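Local coordinates for protein coclaurine N-methyltransferase (Coptis japonica, PDB 6GKV) that transfers a methyl group from S-adenosyl-L-methionine to the nitrogen of coclaurine and related tetrahydroisoquinolines in plant alkaloid biosynthesis, at residues 38-43 with 231-236. Sequence-based numbering, arbitrary orientation.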
loop_
_atom_site.group_PDB
_atom_site.type_symbol
_atom_site.label_atom_id
_atom_site.label_comp_id
_atom_site.label_asym_id
_atom_site.label_seq_id
_atom_site.Cartn_x
_atom_site.Cartn_y
_atom_site.Cartn_z
ATOM N N TRP A 38 -16.896 -10.126 -4.727
ATOM C CA TRP A 38 -16.554 -9.501 -5.991
ATOM C C TRP A 38 -15.235 -8.745 -5.849
ATOM O O TRP A 38 -14.449 -8.656 -6.792
ATOM C CB TRP A 38 -17.699 -8.571 -6.414
ATOM C CG TRP A 38 -17.383 -7.575 -7.478
ATOM C CD1 TRP A 38 -17.688 -7.673 -8.805
ATOM C CD2 TRP A 38 -16.727 -6.306 -7.307
ATOM N NE1 TRP A 38 -17.249 -6.553 -9.474
ATOM C CE2 TRP A 38 -16.659 -5.697 -8.577
ATOM C CE3 TRP A 38 -16.159 -5.638 -6.203
ATOM C CZ2 TRP A 38 -16.056 -4.449 -8.779
ATOM C CZ3 TRP A 38 -15.563 -4.403 -6.404
ATOM C CH2 TRP A 38 -15.506 -3.824 -7.680
ATOM N N GLY A 39 -14.998 -8.224 -4.649
ATOM C CA GLY A 39 -13.781 -7.498 -4.341
ATOM C C GLY A 39 -12.501 -8.297 -4.138
ATOM O O GLY A 39 -11.474 -7.963 -4.730
ATOM N N TYR A 40 -12.531 -9.328 -3.298
ATOM C CA TYR A 40 -11.317 -10.119 -3.055
ATOM C C TYR A 40 -10.933 -10.946 -4.287
ATOM O O TYR A 40 -11.800 -11.390 -5.046
ATOM C CB TYR A 40 -11.478 -11.030 -1.824
ATOM C CG TYR A 40 -11.334 -10.281 -0.507
ATOM C CD1 TYR A 40 -10.147 -9.606 -0.166
ATOM C CD2 TYR A 40 -12.380 -10.261 0.405
ATOM C CE1 TYR A 40 -10.034 -8.913 1.057
ATOM C CE2 TYR A 40 -12.275 -9.587 1.610
ATOM C CZ TYR A 40 -11.118 -8.915 1.936
ATOM O OH TYR A 40 -11.099 -8.235 3.144
ATOM N N LYS A 41 -9.626 -11.140 -4.487
ATOM C CA LYS A 41 -9.135 -11.883 -5.644
ATOM C C LYS A 41 -8.370 -13.132 -5.215
ATOM O O LYS A 41 -7.729 -13.166 -4.160
ATOM C CB LYS A 41 -8.251 -10.997 -6.522
ATOM C CG LYS A 41 -9.000 -9.871 -7.234
ATOM C CD LYS A 41 -10.079 -10.417 -8.151
ATOM C CE LYS A 41 -10.939 -9.295 -8.732
ATOM N NZ LYS A 41 -12.092 -9.793 -9.568
ATOM N N PRO A 42 -8.435 -14.182 -6.033
ATOM C CA PRO A 42 -7.814 -15.422 -5.557
ATOM C C PRO A 42 -6.276 -15.354 -5.526
ATOM O O PRO A 42 -5.658 -16.090 -4.760
ATOM C CB PRO A 42 -8.325 -16.485 -6.554
ATOM C CG PRO A 42 -8.845 -15.716 -7.735
ATOM C CD PRO A 42 -9.265 -14.373 -7.232
ATOM N N THR A 43 -5.665 -14.482 -6.316
ATOM C CA THR A 43 -4.214 -14.303 -6.232
ATOM C C THR A 43 -3.872 -12.869 -5.879
ATOM O O THR A 43 -4.574 -11.947 -6.291
ATOM C CB THR A 43 -3.524 -14.646 -7.541
ATOM O OG1 THR A 43 -3.932 -13.706 -8.535
ATOM C CG2 THR A 43 -3.906 -16.036 -8.001
ATOM N N LYS A 231 -10.143 -2.264 3.417
ATOM C CA LYS A 231 -8.734 -2.473 3.762
ATOM C C LYS A 231 -7.891 -2.961 2.579
ATOM O O LYS A 231 -6.704 -2.681 2.508
ATOM C CB LYS A 231 -8.608 -3.450 4.925
ATOM C CG LYS A 231 -8.890 -4.923 4.603
ATOM C CD LYS A 231 -8.492 -5.777 5.819
ATOM C CE LYS A 231 -9.112 -7.162 5.798
ATOM N NZ LYS A 231 -9.091 -7.774 7.159
ATOM N N THR A 232 -8.510 -3.619 1.607
ATOM C CA THR A 232 -7.737 -4.233 0.524
ATOM C C THR A 232 -8.046 -3.744 -0.891
ATOM O O THR A 232 -7.130 -3.366 -1.631
ATOM C CB THR A 232 -7.949 -5.721 0.559
ATOM O OG1 THR A 232 -7.612 -6.173 1.868
ATOM C CG2 THR A 232 -7.103 -6.423 -0.491
ATOM N N PHE A 233 -9.320 -3.770 -1.285
ATOM C CA PHE A 233 -9.644 -3.401 -2.656
ATOM C C PHE A 233 -10.255 -2.009 -2.757
ATOM O O PHE A 233 -10.542 -1.358 -1.752
ATOM C CB PHE A 233 -10.547 -4.461 -3.333
ATOM C CG PHE A 233 -11.816 -4.824 -2.576
ATOM C CD1 PHE A 233 -12.957 -4.041 -2.675
ATOM C CD2 PHE A 233 -11.895 -6.010 -1.847
ATOM C CE1 PHE A 233 -14.130 -4.393 -2.012
ATOM C CE2 PHE A 233 -13.074 -6.369 -1.185
ATOM C CZ PHE A 233 -14.184 -5.553 -1.266
ATOM N N ALA A 234 -10.385 -1.523 -3.979
ATOM C CA ALA A 234 -10.919 -0.190 -4.194
ATOM C C ALA A 234 -11.950 -0.271 -5.304
ATOM O O ALA A 234 -11.876 -1.173 -6.149
ATOM C CB ALA A 234 -9.803 0.798 -4.545
ATOM N N TYR A 235 -12.916 0.648 -5.306
ATOM C CA TYR A 235 -13.939 0.603 -6.358
ATOM C C TYR A 235 -14.838 1.823 -6.456
ATOM O O TYR A 235 -15.186 2.466 -5.448
ATOM C CB TYR A 235 -14.816 -0.649 -6.195
ATOM C CG TYR A 235 -15.507 -0.819 -4.848
ATOM C CD1 TYR A 235 -14.790 -1.158 -3.707
ATOM C CD2 TYR A 235 -16.887 -0.689 -4.732
ATOM C CE1 TYR A 235 -15.423 -1.337 -2.477
ATOM C CE2 TYR A 235 -17.525 -0.861 -3.517
ATOM C CZ TYR A 235 -16.785 -1.195 -2.392
ATOM O OH TYR A 235 -17.408 -1.374 -1.185
ATOM N N HIS A 236 -15.182 2.154 -7.699
ATOM C CA HIS A 236 -16.286 3.074 -7.985
ATOM C C HIS A 236 -17.540 2.540 -7.292
ATOM O O HIS A 236 -17.801 1.328 -7.354
ATOM C CB HIS A 236 -16.560 3.187 -9.491
ATOM C CG HIS A 236 -15.518 3.928 -10.273
ATOM N ND1 HIS A 236 -15.424 5.307 -10.272
ATOM C CD2 HIS A 236 -14.580 3.491 -11.150
ATOM C CE1 HIS A 236 -14.450 5.682 -11.081
ATOM N NE2 HIS A 236 -13.920 4.599 -11.630
#
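The C-terminal end of helix 21-39 rests on segment 231-236, which follows central-sheet strand 221-230, Gly39 lying directly over the ring of Phe233. Gly39 CA sits 3.4 Å from the ring centroid, 12° off its normal, a CH-pi contact that suits glycine because a CB would collide with Phe233 CZ. Phe233 CB points toward the helix end, and chi1 of 53° sets CG between the backbone N and carbonyl carbon, on the Gly39 side. A flat phenylalanine ring serves two neighbours here, offering a face to Gly39 and an edge to the Tyr40 face, planes at 88°. An alanine in place of Phe233 would probably leave a gap beneath Gly39 and take away the edge that faces the Tyr40 ring. Thr232 meets the Tyr40 rim, OG1 lying 3.7 Å from CE1. Tyrosine adds to its packing ring a hydroxyl that passes Lys231 CE and hydrogen-bonds to Glu341. Trp38 brings CH2 of its six-membered ring to 3.6 Å from Tyr235 CB and points its edge at the Tyr235 face in an offset T-shaped pair. No hydrogen bond joins the two segments. Helix 44-58 flanks Thr232 and Phe233 through Gln47, and Tyr235 pairs its backbone with Ile258 of strand 257-258.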